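Local coordinates for periplasmic beta-glucosidase (PDB 6R5T), which probably hydrolyses terminal, non-reducing beta-D-glucosyl residues to release beta-D-glucose in the periplasm, as a member of glycoside hydrolase family 3, at residues A[360-366]-A[557-563]; A[373-377]-A[552-556]; A[513-519]-A[534-540]. The protein carries 1 engineered substitution. One frame throughout, in Å; residues are numbered along the deposited sequence.

Contact 1 (A[360-366]-A[557-563]); sequences REGLVLL and HNPSGKL
Residues 360-366 form a helix-to-strand corner of the alpha/beta sandwich that is the C-terminal domain of family 3: the loosely bonded last residues of helix 352-362 give way, through Leu363 (phi/psi -73/135), to strand 364-368, an outermost strand of the sheet. The irregular loop 557-563 fits this corner, its CA atoms nearest at Val364-Gly561 (4.4 Å), Leu365-Pro559 (6.1 Å) and Arg360-His557 (7.0 Å). The tightest point needs glycine. A CB on Gly561 would point at the corner and clash with Leu363 O; without it, Gly561 N reaches Leu363 O at 3.0 Å in a weak hydrogen bond, and Gly561 CA lies 3.6 Å from Glu361 O. On the helix side the flat His557 ring (chi1 t) lies under Arg360, whose CB sits 3.9 Å from its centroid in a CH-pi contact; the guanidinium instead pairs with Asp551. Glu361, salt-bridged to Lys678, shares a water with Ser560 OG. On the strand side, the side chains that meet are apolar. The rigid Pro559 ring projects at Leu365 (CG to CB, 3.8 Å), while Leu563 (m,t) fits its methyls against Val364 (CD2 to CG1, 4.1 Å) and Leu366 (CD1 to CD2, 4.3 Å). Waters bridge backbone groups between the segments. One accepts from Ser560 N (2.8 Å) and donates to Arg360 O and Leu363 O (both 2.7 Å), satisfying carbonyls near the end of the helix; another accepts a hydrogen bond from Leu365 N (2.8 Å) and donates one to Gly561 O (2.7 Å).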
# COMPACT_ATOMS: atom_id res chain seq x y z
N ARG A 360 18.50 -16.03 -23.26
CA ARG A 360 17.41 -16.22 -24.25
C ARG A 360 16.10 -16.62 -23.55
O ARG A 360 15.04 -16.26 -24.09
CB ARG A 360 17.76 -17.36 -25.22
CG ARG A 360 18.82 -17.07 -26.26
CD ARG A 360 19.18 -18.43 -26.91
NE ARG A 360 20.29 -18.23 -27.83
CZ ARG A 360 21.18 -19.14 -28.21
NH1 ARG A 360 21.10 -20.38 -27.79
NH2 ARG A 360 22.13 -18.79 -29.06
N GLU A 361 16.18 -17.39 -22.47
CA GLU A 361 15.02 -18.03 -21.86
C GLU A 361 14.14 -17.04 -21.08
O GLU A 361 12.99 -17.37 -20.87
CB GLU A 361 15.45 -19.16 -20.93
CG GLU A 361 16.17 -20.31 -21.65
CD GLU A 361 15.32 -21.03 -22.69
OE1 GLU A 361 14.06 -21.00 -22.57
OE2 GLU A 361 15.91 -21.57 -23.66
N GLY A 362 14.70 -15.91 -20.70
CA GLY A 362 14.03 -14.92 -19.84
C GLY A 362 13.28 -13.87 -20.65
O GLY A 362 12.47 -13.10 -20.06
N LEU A 363 13.55 -13.78 -21.95
CA LEU A 363 12.97 -12.67 -22.75
C LEU A 363 11.48 -12.92 -22.96
O LEU A 363 11.09 -14.09 -23.24
CB LEU A 363 13.69 -12.57 -24.09
CG LEU A 363 15.20 -12.41 -23.98
CD1 LEU A 363 15.79 -12.34 -25.37
CD2 LEU A 363 15.63 -11.22 -23.15
N VAL A 364 10.67 -11.88 -22.78
CA VAL A 364 9.19 -12.05 -22.80
C VAL A 364 8.64 -11.26 -23.96
O VAL A 364 8.77 -10.01 -24.01
CB VAL A 364 8.51 -11.64 -21.46
CG1 VAL A 364 7.03 -11.90 -21.55
CG2 VAL A 364 9.09 -12.37 -20.27
N LEU A 365 7.99 -11.95 -24.88
CA LEU A 365 7.30 -11.25 -25.98
C LEU A 365 5.96 -10.76 -25.46
O LEU A 365 5.09 -11.56 -25.08
CB LEU A 365 7.14 -12.22 -27.16
CG LEU A 365 6.51 -11.59 -28.40
CD1 LEU A 365 7.36 -10.46 -28.96
CD2 LEU A 365 6.31 -12.67 -29.46
N LEU A 366 5.76 -9.45 -25.41
CA LEU A 366 4.53 -8.87 -24.87
C LEU A 366 3.53 -8.52 -25.98
O LEU A 366 2.34 -8.43 -25.66
CB LEU A 366 4.88 -7.63 -24.05
CG LEU A 366 5.63 -7.90 -22.74
CD1 LEU A 366 5.97 -6.62 -22.05
CD2 LEU A 366 4.79 -8.77 -21.83
N HIS A 557 15.78 -17.94 -31.74
CA HIS A 557 15.15 -18.46 -30.51
C HIS A 557 13.71 -17.95 -30.54
O HIS A 557 13.53 -16.75 -30.84
CB HIS A 557 15.90 -18.03 -29.25
CG HIS A 557 15.24 -18.52 -28.00
ND1 HIS A 557 15.53 -19.77 -27.46
CD2 HIS A 557 14.33 -17.95 -27.17
CE1 HIS A 557 14.80 -19.96 -26.36
NE2 HIS A 557 14.04 -18.86 -26.16
N ASN A 558 12.76 -18.81 -30.31
CA ASN A 558 11.34 -18.43 -30.21
C ASN A 558 11.11 -17.95 -28.77
O ASN A 558 11.20 -18.73 -27.85
CB ASN A 558 10.45 -19.60 -30.56
CG ASN A 558 9.03 -19.22 -30.77
OD1 ASN A 558 8.61 -18.14 -30.35
ND2 ASN A 558 8.23 -20.15 -31.32
N PRO A 559 10.69 -16.69 -28.55
CA PRO A 559 10.52 -16.24 -27.16
C PRO A 559 9.62 -17.18 -26.35
O PRO A 559 8.52 -17.59 -26.77
CB PRO A 559 9.95 -14.85 -27.28
CG PRO A 559 9.71 -14.58 -28.73
CD PRO A 559 10.35 -15.68 -29.55
N SER A 560 10.07 -17.46 -25.13
CA SER A 560 9.42 -18.45 -24.23
C SER A 560 9.25 -17.88 -22.82
O SER A 560 8.65 -18.59 -21.97
CB SER A 560 10.17 -19.75 -24.20
OG SER A 560 11.54 -19.54 -23.90
N GLY A 561 9.72 -16.67 -22.58
CA GLY A 561 9.64 -16.10 -21.22
C GLY A 561 8.20 -15.77 -20.89
O GLY A 561 7.38 -15.43 -21.78
N LYS A 562 7.87 -15.86 -19.60
CA LYS A 562 6.56 -15.44 -19.09
C LYS A 562 6.74 -14.65 -17.82
O LYS A 562 7.58 -14.99 -16.99
CB LYS A 562 5.66 -16.68 -18.90
CG LYS A 562 5.10 -17.19 -20.25
CD LYS A 562 4.17 -18.31 -20.11
CE LYS A 562 3.56 -18.75 -21.43
NZ LYS A 562 2.47 -17.82 -21.86
N LEU A 563 5.89 -13.64 -17.64
CA LEU A 563 5.98 -12.74 -16.47
C LEU A 563 5.84 -13.52 -15.18
O LEU A 563 4.93 -14.36 -15.09
CB LEU A 563 4.95 -11.64 -16.54
CG LEU A 563 5.03 -10.77 -17.79
CD1 LEU A 563 3.93 -9.74 -17.72
CD2 LEU A 563 6.41 -10.11 -17.95
O HOH W 1 12.44 -16.06 -24.57
O HOH W 2 12.73 -22.07 -24.73
O HOH W 3 7.56 -14.70 -24.41

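Contact 2 (A[373-377]-A[552-556]); sequences LPLKK and VLFGE
Phe554, Leu553 and Lys377 bury the most surface where the extended loop 373-377 crosses the C-terminal end of helix 545-553. Gly555 ends that helix in a Schellman motif (phi/psi 80/19), and a CB there would strike Pro374 CB, so glycine suits both the turn and the neighbour. Pro374 follows a cis peptide bond; CA atoms are 4.9 Å apart at Pro374-Gly555 and Leu375-Phe554. Leu553 (m,t) works twice: its carbonyl, near the helix end, accepts Leu375 N (N to O, 2.8 Å), and its CD2 meets Leu373 CD2 at 4.0 Å. Phe554 (chi1 m) has Lys377 CG over its face, 4.1 Å from the centroid, a CH-pi contact, with Leu375 CB 3.7 Å from CE1. Lys377's long, extended chain passes the ring so that NZ forms a salt bridge with Glu556 OE1 (2.7 Å) on the more exposed side of the contact. Inward, Leu553 packs on strands 513-518 and 534-537, and Phe554 fills a space against Leu414, Ala417 and Val418 of helix 410-418.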
# COMPACT_ATOMS: atom_id res chain seq x y z
N LEU A 373 7.67 -9.68 -35.89
CA LEU A 373 8.78 -10.51 -35.43
C LEU A 373 8.45 -11.94 -35.78
O LEU A 373 7.29 -12.37 -35.70
CB LEU A 373 9.02 -10.35 -33.92
CG LEU A 373 9.39 -8.95 -33.46
CD1 LEU A 373 9.60 -8.96 -31.96
CD2 LEU A 373 10.64 -8.45 -34.19
N PRO A 374 9.44 -12.77 -36.12
CA PRO A 374 10.84 -12.38 -36.19
C PRO A 374 11.20 -11.61 -37.47
O PRO A 374 10.58 -11.82 -38.50
CB PRO A 374 11.57 -13.72 -36.18
CG PRO A 374 10.59 -14.69 -36.80
CD PRO A 374 9.22 -14.21 -36.37
N LEU A 375 12.18 -10.75 -37.36
CA LEU A 375 12.76 -9.95 -38.47
C LEU A 375 13.61 -10.85 -39.38
O LEU A 375 14.21 -11.79 -38.95
CB LEU A 375 13.64 -8.85 -37.92
CG LEU A 375 12.98 -7.85 -36.96
CD1 LEU A 375 14.00 -6.85 -36.48
CD2 LEU A 375 11.80 -7.18 -37.58
N LYS A 376 13.71 -10.44 -40.64
CA LYS A 376 14.69 -11.02 -41.58
C LYS A 376 15.98 -10.23 -41.46
O LYS A 376 15.90 -9.01 -41.19
CB LYS A 376 14.19 -10.90 -43.02
CG LYS A 376 12.90 -11.64 -43.31
CD LYS A 376 12.67 -11.74 -44.78
CE LYS A 376 11.22 -11.58 -45.17
NZ LYS A 376 10.96 -12.32 -46.43
N LYS A 377 17.11 -10.92 -41.65
CA LYS A 377 18.46 -10.30 -41.58
C LYS A 377 18.73 -9.61 -42.91
O LYS A 377 19.57 -10.10 -43.67
CB LYS A 377 19.53 -11.35 -41.30
CG LYS A 377 19.42 -12.01 -39.95
CD LYS A 377 20.53 -12.96 -39.66
CE LYS A 377 20.39 -13.52 -38.27
NZ LYS A 377 21.37 -14.60 -38.00
N VAL A 552 16.50 -13.69 -30.44
CA VAL A 552 15.03 -13.70 -30.44
C VAL A 552 14.52 -12.84 -31.57
O VAL A 552 13.61 -13.30 -32.27
CB VAL A 552 14.48 -13.23 -29.08
CG1 VAL A 552 13.04 -12.75 -29.20
CG2 VAL A 552 14.66 -14.39 -28.13
N LEU A 553 15.05 -11.65 -31.77
CA LEU A 553 14.52 -10.72 -32.78
C LEU A 553 14.62 -11.31 -34.19
O LEU A 553 13.69 -11.08 -34.99
CB LEU A 553 15.25 -9.38 -32.72
CG LEU A 553 14.93 -8.54 -31.47
CD1 LEU A 553 15.86 -7.36 -31.42
CD2 LEU A 553 13.45 -8.11 -31.43
N PHE A 554 15.62 -12.14 -34.46
CA PHE A 554 15.79 -12.71 -35.81
C PHE A 554 15.28 -14.15 -35.88
O PHE A 554 15.35 -14.77 -36.98
CB PHE A 554 17.25 -12.55 -36.23
CG PHE A 554 17.65 -11.14 -36.53
CD1 PHE A 554 17.02 -10.42 -37.51
CD2 PHE A 554 18.66 -10.54 -35.82
CE1 PHE A 554 17.37 -9.11 -37.80
CE2 PHE A 554 19.02 -9.24 -36.11
CZ PHE A 554 18.36 -8.51 -37.07
N GLY A 555 14.68 -14.65 -34.82
CA GLY A 555 13.95 -15.94 -34.80
C GLY A 555 14.85 -17.14 -34.69
O GLY A 555 14.35 -18.26 -34.85
N GLU A 556 16.08 -16.95 -34.24
CA GLU A 556 16.96 -18.08 -33.88
C GLU A 556 16.40 -18.72 -32.62
O GLU A 556 16.59 -19.90 -32.43
CB GLU A 556 18.40 -17.66 -33.66
CG GLU A 556 18.96 -16.70 -34.69
CD GLU A 556 19.37 -17.31 -36.02
OE1 GLU A 556 19.88 -16.55 -36.88
OE2 GLU A 556 19.18 -18.54 -36.20
O HOH W 4 16.01 -13.98 -39.41

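Contact 3 (A[513-519]-A[534-540]); sequences LVLVLMN and AILETWF
Strands 513-518 and 534-537 run parallel, 12° between their directions and their axes 4.7 Å apart at closest approach, pairing Val514 with Ala534 through Leu517 with Glu537. Backbone hydrogen bonds follow the parallel pattern: Leu513 O accepts Ala534 N (3.3 Å), Ala534 O accepts Leu515 N (2.8 Å), Leu515 O accepts Leu536 N (2.8 Å) and Leu536 O accepts Leu517 N (2.9 Å). Leu517 O then takes both Thr538 N (2.9 Å) and Thr538 OG1 (2.8 Å). Beyond it the register slips by one residue: Met518 lies beside Trp539, whose positive phi (56°) marks the kink, and Asn519 N donates to Trp539 O (3.1 Å).

Side-chain polar bonds hold this turn. Glu537 (t,p) bends so that OE1 accepts Asn519 ND2 (2.9 Å) and OE2 accepts Trp539 N (3.0 Å); Asn519 ND2 also donates to Arg521 O, and Trp539 NE1 to Gly362 O.

Apolar packing suits the buried setting. Leu515, Leu517 and Ile535 share one face with the CB of Glu537, Leu517 CD1 lying 3.7 Å from Ile535 CG2; Val514, Val516, Ala534 and Leu536 share the other, where residues of helix 545-553 pack on Val514, Val516 and Leu536. Past the strands, Met518 CB touches Phe540 CE1 at 3.8 Å. Joined through helix 526-531, the two strands make a beta-alpha-beta unit, the building block of such alpha/beta sheets.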
# COMPACT_ATOMS: atom_id res chain seq x y z
N LEU A 513 7.48 -0.28 -35.69
CA LEU A 513 8.18 0.11 -34.45
C LEU A 513 8.27 -1.09 -33.52
O LEU A 513 7.19 -1.52 -33.01
CB LEU A 513 7.43 1.27 -33.82
CG LEU A 513 7.95 1.80 -32.49
CD1 LEU A 513 9.40 2.27 -32.59
CD2 LEU A 513 7.05 2.91 -31.95
N VAL A 514 9.47 -1.57 -33.29
CA VAL A 514 9.75 -2.71 -32.39
C VAL A 514 10.34 -2.11 -31.10
O VAL A 514 11.33 -1.43 -31.19
CB VAL A 514 10.73 -3.73 -32.98
CG1 VAL A 514 11.07 -4.81 -31.98
CG2 VAL A 514 10.21 -4.36 -34.25
N LEU A 515 9.70 -2.35 -29.95
CA LEU A 515 10.28 -1.88 -28.68
C LEU A 515 11.04 -3.00 -28.03
O LEU A 515 10.50 -4.10 -27.82
CB LEU A 515 9.18 -1.43 -27.74
CG LEU A 515 8.29 -0.29 -28.13
CD1 LEU A 515 7.58 0.19 -26.89
CD2 LEU A 515 9.05 0.82 -28.83
N VAL A 516 12.29 -2.73 -27.72
CA VAL A 516 13.15 -3.60 -26.90
C VAL A 516 13.28 -2.91 -25.54
O VAL A 516 13.88 -1.84 -25.44
CB VAL A 516 14.52 -3.86 -27.55
CG1 VAL A 516 15.40 -4.62 -26.59
CG2 VAL A 516 14.39 -4.59 -28.87
N LEU A 517 12.62 -3.46 -24.53
CA LEU A 517 12.50 -2.80 -23.22
C LEU A 517 13.59 -3.34 -22.30
O LEU A 517 13.75 -4.59 -22.21
CB LEU A 517 11.16 -3.19 -22.61
CG LEU A 517 9.88 -2.71 -23.27
CD1 LEU A 517 8.71 -3.14 -22.37
CD2 LEU A 517 9.91 -1.22 -23.52
N MET A 518 14.29 -2.45 -21.62
CA MET A 518 15.17 -2.83 -20.50
C MET A 518 14.56 -2.17 -19.27
O MET A 518 14.10 -1.01 -19.31
CB MET A 518 16.62 -2.39 -20.67
CG MET A 518 17.21 -2.93 -21.87
SD MET A 518 19.03 -2.87 -21.67
CE MET A 518 19.38 -3.24 -23.38
N ASN A 519 14.60 -2.88 -18.17
CA ASN A 519 13.95 -2.39 -16.95
C ASN A 519 14.15 -3.43 -15.86
O ASN A 519 14.36 -4.63 -16.16
CB ASN A 519 12.44 -2.21 -17.12
CG ASN A 519 11.72 -3.35 -17.79
OD1 ASN A 519 12.03 -3.68 -18.96
ND2 ASN A 519 10.75 -3.96 -17.12
N ALA A 534 5.62 -4.22 -32.04
CA ALA A 534 6.02 -5.40 -31.27
C ALA A 534 6.73 -4.91 -30.02
O ALA A 534 7.29 -3.79 -30.04
CB ALA A 534 6.90 -6.35 -32.03
N ILE A 535 6.67 -5.69 -28.95
CA ILE A 535 7.30 -5.31 -27.66
C ILE A 535 7.97 -6.54 -27.07
O ILE A 535 7.29 -7.54 -26.91
CB ILE A 535 6.27 -4.78 -26.65
CG1 ILE A 535 5.48 -3.59 -27.15
CG2 ILE A 535 6.95 -4.45 -25.32
CD1 ILE A 535 4.35 -3.18 -26.27
N LEU A 536 9.27 -6.44 -26.82
CA LEU A 536 10.05 -7.54 -26.23
C LEU A 536 10.60 -7.02 -24.90
O LEU A 536 11.35 -6.06 -24.87
CB LEU A 536 11.18 -7.96 -27.16
CG LEU A 536 12.03 -9.14 -26.69
CD1 LEU A 536 11.15 -10.42 -26.64
CD2 LEU A 536 13.28 -9.30 -27.57
N GLU A 537 10.20 -7.66 -23.82
CA GLU A 537 10.71 -7.38 -22.47
C GLU A 537 12.05 -8.10 -22.29
O GLU A 537 12.05 -9.35 -22.37
CB GLU A 537 9.66 -7.83 -21.46
CG GLU A 537 10.16 -7.83 -20.02
CD GLU A 537 10.45 -6.44 -19.54
OE1 GLU A 537 9.52 -5.82 -18.98
OE2 GLU A 537 11.59 -5.94 -19.76
N THR A 538 13.14 -7.37 -22.06
CA THR A 538 14.47 -8.00 -21.93
C THR A 538 15.06 -7.77 -20.54
O THR A 538 16.22 -8.19 -20.29
CB THR A 538 15.45 -7.49 -23.00
OG1 THR A 538 15.96 -6.19 -22.69
CG2 THR A 538 14.78 -7.49 -24.36
N TRP A 539 14.33 -7.13 -19.63
CA TRP A 539 14.81 -6.95 -18.25
C TRP A 539 16.16 -6.25 -18.30
O TRP A 539 16.29 -5.28 -19.06
CB TRP A 539 14.87 -8.29 -17.54
CG TRP A 539 13.67 -9.15 -17.69
CD1 TRP A 539 13.58 -10.28 -18.43
CD2 TRP A 539 12.40 -8.94 -17.08
NE1 TRP A 539 12.33 -10.81 -18.32
CE2 TRP A 539 11.59 -10.03 -17.48
CE3 TRP A 539 11.84 -7.94 -16.26
CZ2 TRP A 539 10.26 -10.14 -17.09
CZ3 TRP A 539 10.52 -8.06 -15.89
CH2 TRP A 539 9.75 -9.15 -16.28
N PHE A 540 17.16 -6.71 -17.56
CA PHE A 540 18.59 -6.41 -17.87
C PHE A 540 19.18 -7.79 -18.13
O PHE A 540 19.21 -8.60 -17.20
CB PHE A 540 19.29 -5.63 -16.76
CG PHE A 540 18.70 -4.28 -16.45
CD1 PHE A 540 18.63 -3.29 -17.43
CD2 PHE A 540 18.14 -4.03 -15.24
CE1 PHE A 540 18.06 -2.06 -17.17
CE2 PHE A 540 17.55 -2.80 -14.97
CZ PHE A 540 17.51 -1.82 -15.94

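All three contacts belong to the C-terminal alpha/beta domain of the family 3 enzyme and are nested along the chain: 513-519/534-540 lies within the loop closed by 373-377/552-556, itself within that closed by 360-366/557-563. Their centres are 11 Å (1 and 3), 13 Å (1 and 2) and 14 Å (2 and 3) apart. Strand 364-368 of contact 1 adds antiparallel to strand 534-537 of contact 3, with Val364 O 2.7 Å from Glu537 N. Helix 545-553 links the rest: Val552 packs on Leu363, His557, Pro559 and Leu536, and Leu553 on Val516. Early and late parts of the domain thus close round one core, away from the sugar-binding pocket.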